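Local coordinates for protein retinol dehydratase (Spodoptera frugiperda, PDB 1FMJ) that dehydrates retinol to anhydroretinol, probably by way of a sulfated intermediate, using a sulfotransferase fold that binds adenosine-3'-5'-diphosphate, at residues Thr64-Ala69 / Glu81-Ile86; Arg261-Asp264 / Lys269-Glu272. All coordinates share one frame; numbering follows the deposited sequence.

Contact 1 is core and contact 2 lies near the surface, partly buried. In contact 1, strand 66-70 of the parallel sheet meets helix 76-87 through three buried valines, without any polar bond between the segments. Contact 2 lies within a helix-loop unit, where the end of helix 255-265 meets the loop leading to helix 272-281; it pairs an apolar touch with a salt bridge between exposed residues. The two join through Ile262, whose CD1 lies 3.9 Å from CD1 of Leu82. Helix 76-87 is therefore shared ground: Ile262 of helix 255-265 packs on Leu82 and Ile86 and, more loosely, on Val83, so that Val83 touches both the strand and that helix.

Contact 1: Thr64-Ala69 / Glu81-Ile86; sequences TDVFVA and ELVWLI
Val83 projects from helix 76-87 onto two valines of strand 66-70, one methyl for each. Its CG1 meets CG1 of Val66 at 3.8 Å, the two side chains reaching toward each other tip to tip. The other branch, CG2, approaches CG2 of Val68 more loosely, at 4.3 Å. In Val83 CG1 stands opposite the backbone N (chi1 169°), which splits the isopropyl fork along the strand direction and lets it serve residues two apart on the same strand face. Val66 and Val68 both point at the helix, while Phe67 between them turns its ring to the other side of the sheet. The contact consists purely of methyl groups, all buried. The strand is held by its neighbours: the backbone of Val66 and Val68 bonds to Arg159 and Val161, at the start of strand 160-163, that of Phe67 to strand 179-184. Around the valines, Phe160 and Tyr103 also touch Val83, and Thr76, Thr79 and Gln80 touch Val68. The short link from strand 66-70 into helix 76-87 passes close to the bound nucleotide, adenosine-3'-5'-diphosphate, about 8 Å from the side chain of Val68 at nearest atoms. A central parallel strand running through a loop into a helix packed back on it is the beta-loop-alpha unit of P-loop-like folds, the class to which sulfotransferases belong.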
ATOM      1  N   THR A  64       5.926   0.594  21.370  1.00 22.80           N
ATOM      2  CA  THR A  64       7.083   0.665  20.474  1.00 22.43           C
ATOM      3  C   THR A  64       6.722   0.327  19.032  1.00 20.84           C
ATOM      4  O   THR A  64       7.586   0.318  18.162  1.00 21.92           O
ATOM      5  CB  THR A  64       8.234  -0.275  20.911  1.00 21.46           C
ATOM      6  OG1 THR A  64       7.748  -1.619  20.991  1.00 22.72           O
ATOM      7  CG2 THR A  64       8.800   0.151  22.251  1.00 23.10           C
ATOM      8  N   ASP A  65       5.449   0.050  18.775  1.00 20.64           N
ATOM      9  CA  ASP A  65       5.011  -0.262  17.415  1.00 20.77           C
ATOM     10  C   ASP A  65       5.115   0.978  16.532  1.00 19.60           C
ATOM     11  O   ASP A  65       4.836   2.090  16.981  1.00 19.68           O
ATOM     12  CB  ASP A  65       3.544  -0.715  17.391  1.00 21.32           C
ATOM     13  CG  ASP A  65       3.333  -2.079  17.997  1.00 22.25           C
ATOM     14  OD1 ASP A  65       4.330  -2.744  18.321  1.00 22.84           O
ATOM     15  OD2 ASP A  65       2.160  -2.490  18.143  1.00 23.00           O
ATOM     16  N   VAL A  66       5.508   0.788  15.278  1.00 17.66           N
ATOM     17  CA  VAL A  66       5.576   1.898  14.342  1.00 16.91           C
ATOM     18  C   VAL A  66       4.901   1.441  13.059  1.00 15.70           C
ATOM     19  O   VAL A  66       5.263   0.410  12.496  1.00 17.48           O
ATOM     20  CB  VAL A  66       7.019   2.321  14.030  1.00 17.46           C
ATOM     21  CG1 VAL A  66       7.008   3.470  13.020  1.00 15.71           C
ATOM     22  CG2 VAL A  66       7.720   2.754  15.305  1.00 19.22           C
ATOM     23  N   PHE A  67       3.915   2.204  12.606  1.00 14.99           N
ATOM     24  CA  PHE A  67       3.174   1.853  11.395  1.00 15.06           C
ATOM     25  C   PHE A  67       3.456   2.773  10.230  1.00 14.80           C
ATOM     26  O   PHE A  67       3.614   3.978  10.398  1.00 16.27           O
ATOM     27  CB  PHE A  67       1.660   1.926  11.627  1.00 14.42           C
ATOM     28  CG  PHE A  67       1.083   0.775  12.393  1.00 14.30           C
ATOM     29  CD1 PHE A  67       1.457   0.530  13.706  1.00 13.32           C
ATOM     30  CD2 PHE A  67       0.104  -0.026  11.812  1.00 12.35           C
ATOM     31  CE1 PHE A  67       0.860  -0.492  14.430  1.00 12.63           C
ATOM     32  CE2 PHE A  67      -0.499  -1.050  12.530  1.00 13.58           C
ATOM     33  CZ  PHE A  67      -0.118  -1.283  13.846  1.00 13.16           C
ATOM     34  N   VAL A  68       3.510   2.192   9.041  1.00 15.64           N
ATOM     35  CA  VAL A  68       3.661   2.965   7.826  1.00 16.22           C
ATOM     36  C   VAL A  68       2.392   2.573   7.076  1.00 16.64           C
ATOM     37  O   VAL A  68       2.205   1.405   6.701  1.00 15.92           O
ATOM     38  CB  VAL A  68       4.911   2.566   7.035  1.00 16.90           C
ATOM     39  CG1 VAL A  68       4.979   3.373   5.749  1.00 17.42           C
ATOM     40  CG2 VAL A  68       6.153   2.828   7.881  1.00 16.53           C
ATOM     41  N   ALA A  69       1.508   3.546   6.895  1.00 15.46           N
ATOM     42  CA  ALA A  69       0.230   3.310   6.247  1.00 16.19           C
ATOM     43  C   ALA A  69       0.051   4.230   5.058  1.00 14.92           C
ATOM     44  O   ALA A  69       0.718   5.258   4.948  1.00 16.71           O
ATOM     45  CB  ALA A  69      -0.906   3.520   7.253  1.00 16.49           C
ATOM     46  N   GLU A  81      11.728   2.337   4.438  1.00 18.01           N
ATOM     47  CA  GLU A  81      13.182   2.308   4.508  1.00 17.89           C
ATOM     48  C   GLU A  81      13.703   3.420   5.394  1.00 18.99           C
ATOM     49  O   GLU A  81      14.555   3.184   6.257  1.00 18.78           O
ATOM     50  CB  GLU A  81      13.786   2.425   3.110  1.00 18.21           C
ATOM     51  CG  GLU A  81      15.306   2.272   3.074  1.00 19.28           C
ATOM     52  CD  GLU A  81      15.785   0.846   3.326  1.00 20.24           C
ATOM     53  OE1 GLU A  81      17.008   0.614   3.233  1.00 21.52           O
ATOM     54  OE2 GLU A  81      14.951  -0.041   3.608  1.00 19.14           O
ATOM     55  N   LEU A  82      13.194   4.634   5.180  1.00 19.77           N
ATOM     56  CA  LEU A  82      13.611   5.778   5.981  1.00 20.31           C
ATOM     57  C   LEU A  82      13.342   5.499   7.455  1.00 19.34           C
ATOM     58  O   LEU A  82      14.232   5.627   8.298  1.00 18.81           O
ATOM     59  CB  LEU A  82      12.842   7.035   5.564  1.00 19.83           C
ATOM     60  CG  LEU A  82      13.130   7.603   4.179  1.00 22.06           C
ATOM     61  CD1 LEU A  82      12.190   8.781   3.898  1.00 22.84           C
ATOM     62  CD2 LEU A  82      14.581   8.039   4.106  1.00 20.83           C
ATOM     63  N   VAL A  83      12.101   5.115   7.750  1.00 18.07           N
ATOM     64  CA  VAL A  83      11.674   4.820   9.112  1.00 17.05           C
ATOM     65  C   VAL A  83      12.487   3.708   9.774  1.00 17.89           C
ATOM     66  O   VAL A  83      12.779   3.777  10.964  1.00 18.38           O
ATOM     67  CB  VAL A  83      10.169   4.424   9.141  1.00 17.05           C
ATOM     68  CG1 VAL A  83       9.790   3.868  10.508  1.00 16.72           C
ATOM     69  CG2 VAL A  83       9.302   5.631   8.814  1.00 16.80           C
ATOM     70  N   TRP A  84      12.854   2.680   9.018  1.00 18.88           N
ATOM     71  CA  TRP A  84      13.607   1.587   9.611  1.00 20.68           C
ATOM     72  C   TRP A  84      15.021   2.014   9.939  1.00 21.32           C
ATOM     73  O   TRP A  84      15.523   1.728  11.017  1.00 22.04           O
ATOM     74  CB  TRP A  84      13.656   0.372   8.682  1.00 20.14           C
ATOM     75  CG  TRP A  84      13.938  -0.915   9.413  1.00 21.19           C
ATOM     76  CD1 TRP A  84      13.022  -1.743  10.004  1.00 20.15           C
ATOM     77  CD2 TRP A  84      15.222  -1.504   9.652  1.00 22.16           C
ATOM     78  NE1 TRP A  84      13.658  -2.809  10.594  1.00 21.66           N
ATOM     79  CE2 TRP A  84      15.007  -2.691  10.393  1.00 21.96           C
ATOM     80  CE3 TRP A  84      16.535  -1.147   9.313  1.00 22.82           C
ATOM     81  CZ2 TRP A  84      16.057  -3.526  10.798  1.00 22.41           C
ATOM     82  CZ3 TRP A  84      17.581  -1.979   9.720  1.00 22.71           C
ATOM     83  CH2 TRP A  84      17.331  -3.154  10.453  1.00 22.73           C
ATOM     84  N   LEU A  85      15.667   2.692   9.004  1.00 22.15           N
ATOM     85  CA  LEU A  85      17.038   3.135   9.226  1.00 23.31           C
ATOM     86  C   LEU A  85      17.131   4.118  10.382  1.00 24.27           C
ATOM     87  O   LEU A  85      18.048   4.037  11.199  1.00 23.63           O
ATOM     88  CB  LEU A  85      17.605   3.766   7.949  1.00 23.12           C
ATOM     89  CG  LEU A  85      17.966   2.738   6.874  1.00 23.93           C
ATOM     90  CD1 LEU A  85      18.258   3.413   5.537  1.00 22.73           C
ATOM     91  CD2 LEU A  85      19.171   1.934   7.359  1.00 23.58           C
ATOM     92  N   ILE A  86      16.169   5.037  10.451  1.00 24.74           N
ATOM     93  CA  ILE A  86      16.147   6.043  11.505  1.00 26.39           C
ATOM     94  C   ILE A  86      15.914   5.434  12.887  1.00 27.17           C
ATOM     95  O   ILE A  86      16.504   5.877  13.869  1.00 28.38           O
ATOM     96  CB  ILE A  86      15.070   7.108  11.217  1.00 25.99           C
ATOM     97  CG1 ILE A  86      15.421   7.835   9.913  1.00 26.70           C
ATOM     98  CG2 ILE A  86      14.976   8.090  12.387  1.00 27.23           C
ATOM     99  CD1 ILE A  86      14.446   8.928   9.510  1.00 27.79           C
TER

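Contact 2: Arg261-Asp264 / Lys269-Glu272; sequences RIAD and KLSE
Lys269 reaches back to Asp264 across the turn that follows helix 255-265. Its CB leaves the backbone heading away from the helix, and the chain then bends at chi2 (-61°), which swings CD and everything beyond it round toward the acid. From there the chain is extended. CE passes OD1 of Asp264 at 4.1 Å, and NZ ends 3.3 Å from that same oxygen. NZ of Lys269 lies beyond OD1 of Asp264, well off the line of the CG-OD1 bond (angle at OD1 147°). OD2 of Asp264 is 5.1 Å from NZ of Lys269, so the grip is on one oxygen alone; the pair is a salt bridge carrying only a weak hydrogen bond. Beneath it lies the apolar half of the contact. CB of Ala263 points at the loop and meets CD1 of Leu270 at 3.7 Å, with CG of Leu270 scarcely farther. Leu270 also packs on Ile275 and Leu278 of helix 272-281, so its side chain bridges the two helices. Next along the chain, Ser271 is the N-cap of helix 272-281: its OG makes a weak hydrogen bond to N of Glu273, and its own N is bonded by OE1 of Gln274. On the inner side of helix 255-265, Ile262 faces helix 76-87 and strand 243-247. The chemistry is thus layered, with Ala263 and Leu270 making the sheltered touch and the charged pair lying over it at the surface. Asp264 sits near the C-terminal end of its helix, where a negative charge would be disfavoured, and the ammonium of Lys269 would partly offset that; with a long, single-oxygen bond between exposed groups, the attraction is probably modest.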
ATOM      1  N   ARG A 261      11.688  15.823   9.149  1.00 28.42           N
ATOM      2  CA  ARG A 261      10.372  15.760   9.750  1.00 28.86           C
ATOM      3  C   ARG A 261      10.153  14.374  10.354  1.00 28.11           C
ATOM      4  O   ARG A 261       9.662  14.249  11.473  1.00 28.04           O
ATOM      5  CB  ARG A 261       9.285  16.059   8.713  1.00 30.07           C
ATOM      6  CG  ARG A 261       9.280  17.489   8.196  1.00 31.98           C
ATOM      7  CD  ARG A 261       8.041  17.750   7.353  1.00 33.51           C
ATOM      8  NE  ARG A 261       6.827  17.749   8.161  1.00 35.03           N
ATOM      9  CZ  ARG A 261       5.597  17.831   7.662  1.00 35.76           C
ATOM     10  NH1 ARG A 261       5.415  17.917   6.350  1.00 35.77           N
ATOM     11  NH2 ARG A 261       4.549  17.836   8.472  1.00 36.08           N
ATOM     12  N   ILE A 262      10.527  13.332   9.619  1.00 27.90           N
ATOM     13  CA  ILE A 262      10.348  11.973  10.115  1.00 27.13           C
ATOM     14  C   ILE A 262      11.231  11.688  11.334  1.00 27.26           C
ATOM     15  O   ILE A 262      10.830  10.955  12.240  1.00 26.12           O
ATOM     16  CB  ILE A 262      10.634  10.934   9.008  1.00 26.87           C
ATOM     17  CG1 ILE A 262       9.611  11.094   7.878  1.00 25.20           C
ATOM     18  CG2 ILE A 262      10.572   9.517   9.588  1.00 25.36           C
ATOM     19  CD1 ILE A 262       9.940  10.301   6.637  1.00 25.37           C
ATOM     20  N   ALA A 263      12.427  12.274  11.365  1.00 28.18           N
ATOM     21  CA  ALA A 263      13.329  12.068  12.494  1.00 28.65           C
ATOM     22  C   ALA A 263      12.739  12.688  13.757  1.00 29.23           C
ATOM     23  O   ALA A 263      12.671  12.039  14.795  1.00 28.47           O
ATOM     24  CB  ALA A 263      14.702  12.671  12.196  1.00 29.69           C
ATOM     25  N   ASP A 264      12.303  13.943  13.664  1.00 30.51           N
ATOM     26  CA  ASP A 264      11.716  14.624  14.814  1.00 30.46           C
ATOM     27  C   ASP A 264      10.514  13.849  15.328  1.00 30.01           C
ATOM     28  O   ASP A 264      10.383  13.609  16.527  1.00 30.06           O
ATOM     29  CB  ASP A 264      11.272  16.042  14.444  1.00 33.01           C
ATOM     30  CG  ASP A 264      12.408  16.898  13.946  1.00 33.97           C
ATOM     31  OD1 ASP A 264      13.517  16.800  14.511  1.00 36.52           O
ATOM     32  OD2 ASP A 264      12.188  17.678  12.997  1.00 35.89           O
ATOM     33  N   LYS A 269      17.462  12.313  16.516  1.00 34.49           N
ATOM     34  CA  LYS A 269      18.216  13.423  15.949  1.00 35.50           C
ATOM     35  C   LYS A 269      19.246  12.930  14.944  1.00 35.35           C
ATOM     36  O   LYS A 269      19.925  11.925  15.166  1.00 35.20           O
ATOM     37  CB  LYS A 269      18.896  14.241  17.054  1.00 37.54           C
ATOM     38  CG  LYS A 269      17.948  15.185  17.795  1.00 38.89           C
ATOM     39  CD  LYS A 269      17.340  16.223  16.848  1.00 41.45           C
ATOM     40  CE  LYS A 269      16.286  17.086  17.550  1.00 42.26           C
ATOM     41  NZ  LYS A 269      15.717  18.132  16.647  1.00 42.85           N
ATOM     42  N   LEU A 270      19.349  13.651  13.833  1.00 35.22           N
ATOM     43  CA  LEU A 270      20.277  13.305  12.763  1.00 35.15           C
ATOM     44  C   LEU A 270      21.145  14.500  12.405  1.00 35.33           C
ATOM     45  O   LEU A 270      20.686  15.637  12.440  1.00 35.17           O
ATOM     46  CB  LEU A 270      19.502  12.879  11.517  1.00 34.10           C
ATOM     47  CG  LEU A 270      18.442  11.789  11.655  1.00 33.17           C
ATOM     48  CD1 LEU A 270      17.698  11.641  10.336  1.00 32.95           C
ATOM     49  CD2 LEU A 270      19.099  10.483  12.056  1.00 32.62           C
ATOM     50  N   SER A 271      22.398  14.243  12.055  1.00 36.42           N
ATOM     51  CA  SER A 271      23.289  15.321  11.661  1.00 37.24           C
ATOM     52  C   SER A 271      23.004  15.572  10.187  1.00 38.26           C
ATOM     53  O   SER A 271      22.391  14.736   9.516  1.00 38.25           O
ATOM     54  CB  SER A 271      24.749  14.916  11.842  1.00 36.00           C
ATOM     55  OG  SER A 271      25.152  14.016  10.830  1.00 37.20           O
ATOM     56  N   GLU A 272      23.440  16.715   9.678  1.00 39.17           N
ATOM     57  CA  GLU A 272      23.206  17.033   8.279  1.00 40.91           C
ATOM     58  C   GLU A 272      23.852  15.988   7.375  1.00 40.70           C
ATOM     59  O   GLU A 272      23.361  15.710   6.280  1.00 41.38           O
ATOM     60  CB  GLU A 272      23.747  18.424   7.954  1.00 42.32           C
ATOM     61  CG  GLU A 272      23.498  18.862   6.524  1.00 45.40           C
ATOM     62  CD  GLU A 272      23.913  20.299   6.283  1.00 47.31           C
ATOM     63  OE1 GLU A 272      25.076  20.639   6.592  1.00 48.63           O
ATOM     64  OE2 GLU A 272      23.079  21.087   5.783  1.00 48.04           O
TER